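Local coordinates for glutathione S-transferase (Lodderomyces elongisporus, PDB 4IVF), which probably acts as a glutathione transferase, binding two glutathione molecules in each subunit of a dimer, at residues 154-157 / 158-161. Residues are numbered along the deposited sequence; the frame is centred on the assembly and turned at random.
Sequences FEDI and LSRN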
loop_
_atom_site.group_PDB
_atom_site.type_symbol
_atom_site.label_atom_id
_atom_site.label_comp_id
_atom_site.label_asym_id
_atom_site.label_seq_id
_atom_site.Cartn_x
_atom_site.Cartn_y
_atom_site.Cartn_z
ATOM N N PHE F 154 13.082 7.640 -3.423
ATOM C CA PHE F 154 13.477 6.553 -4.317
ATOM C C PHE F 154 14.891 6.742 -4.905
ATOM O O PHE F 154 15.584 5.762 -5.187
ATOM C CB PHE F 154 12.458 6.368 -5.439
ATOM C CG PHE F 154 11.229 5.585 -5.039
ATOM C CD1 PHE F 154 11.322 4.230 -4.706
ATOM C CD2 PHE F 154 9.969 6.190 -5.038
ATOM C CE1 PHE F 154 10.172 3.494 -4.354
ATOM C CE2 PHE F 154 8.814 5.471 -4.690
ATOM C CZ PHE F 154 8.910 4.122 -4.348
ATOM N N GLU F 155 15.306 7.996 -5.100
ATOM C CA GLU F 155 16.660 8.291 -5.562
ATOM C C GLU F 155 17.658 7.938 -4.464
ATOM O O GLU F 155 18.703 7.350 -4.733
ATOM C CB GLU F 155 16.784 9.764 -5.955
ATOM C CG GLU F 155 18.130 10.190 -6.484
ATOM C CD GLU F 155 18.459 9.593 -7.845
ATOM O OE1 GLU F 155 17.618 8.856 -8.401
ATOM O OE2 GLU F 155 19.564 9.867 -8.361
ATOM N N ASP F 156 17.331 8.305 -3.225
ATOM C CA ASP F 156 18.146 7.929 -2.090
ATOM C C ASP F 156 18.250 6.399 -1.951
ATOM O O ASP F 156 19.336 5.865 -1.718
ATOM C CB ASP F 156 17.604 8.545 -0.800
ATOM C CG ASP F 156 18.557 8.368 0.366
ATOM O OD1 ASP F 156 19.727 8.027 0.106
ATOM O OD2 ASP F 156 18.152 8.569 1.530
ATOM N N ILE F 157 17.124 5.707 -2.103
ATOM C CA ILE F 157 17.085 4.249 -2.017
ATOM C C ILE F 157 18.044 3.619 -3.030
ATOM O O ILE F 157 18.875 2.760 -2.675
ATOM C CB ILE F 157 15.636 3.711 -2.191
ATOM C CG1 ILE F 157 14.788 4.135 -1.001
ATOM C CG2 ILE F 157 15.622 2.200 -2.293
ATOM C CD1 ILE F 157 13.348 3.795 -1.129
ATOM N N LEU F 158 17.959 4.082 -4.278
ATOM C CA LEU F 158 18.866 3.616 -5.318
ATOM C C LEU F 158 20.326 3.881 -4.982
ATOM O O LEU F 158 21.191 3.062 -5.295
ATOM C CB LEU F 158 18.528 4.259 -6.661
ATOM C CG LEU F 158 17.273 3.747 -7.359
ATOM C CD1 LEU F 158 17.025 4.562 -8.597
ATOM C CD2 LEU F 158 17.429 2.281 -7.709
ATOM N N SER F 159 20.594 5.016 -4.338
ATOM C CA SER F 159 21.959 5.412 -3.986
ATOM C C SER F 159 22.566 4.492 -2.927
ATOM O O SER F 159 23.789 4.361 -2.830
ATOM C CB SER F 159 22.004 6.863 -3.499
ATOM O OG SER F 159 21.540 6.955 -2.167
ATOM N N ARG F 160 21.707 3.858 -2.140
ATOM C CA ARG F 160 22.154 2.944 -1.110
ATOM C C ARG F 160 22.466 1.551 -1.660
ATOM O O ARG F 160 22.958 0.692 -0.936
ATOM C CB ARG F 160 21.118 2.867 0.010
ATOM C CG ARG F 160 20.919 4.187 0.714
ATOM C CD ARG F 160 19.799 4.118 1.724
ATOM N NE ARG F 160 19.466 5.449 2.222
ATOM C CZ ARG F 160 19.024 5.702 3.450
ATOM N NH1 ARG F 160 18.869 4.708 4.317
ATOM N NH2 ARG F 160 18.743 6.950 3.810
ATOM N N ASN F 161 22.185 1.326 -2.939
ATOM C CA ASN F 161 22.487 0.036 -3.566
ATOM C C ASN F 161 23.735 0.155 -4.445
ATOM O O ASN F 161 23.738 -0.227 -5.617
ATOM C CB ASN F 161 21.286 -0.472 -4.374
ATOM C CG ASN F 161 21.394 -1.947 -4.732
ATOM O OD1 ASN F 161 22.305 -2.636 -4.293
ATOM N ND2 ASN F 161 20.456 -2.433 -5.529
#
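With CG of Asp156 turned away from its own backbone N (chi1 -170°) and the chain of Arg160 stretched out from CG to NE (chi3 -170°), an acid and a base four residues apart meet over one turn in the last part of helix 137-159. The result illustrates an i to i+4 salt bridge: NH2 of Arg160 reaches OD2 of Asp156 at 2.9 Å, on its syn side but tilted out of the carboxylate plane, while NE makes a longer, weak but nearly straight bond to OD1 of Asp156 at 3.3 Å. Because carboxylate and guanidinium planes stand 70° apart, this pairing is twisted rather than flat. In the all-helical C-terminal domain of the glutathione transferase fold, one side of this turn, Asp156, Ile157 and Arg160, meets the second subunit. There Arg160 NH2 also bonds to the carbonyl of Val50 of the second subunit, and Pro54 of that subunit packs on all three residues. Leu158 N donates to Phe154 O and Ser159 N to Glu155 O, each at 3.0 Å, and Arg160 N divides between Ile157 O and a weak bond to Asp156 O. On the buried side, Leu158 packs against Leu169, Leu200 and Leu201.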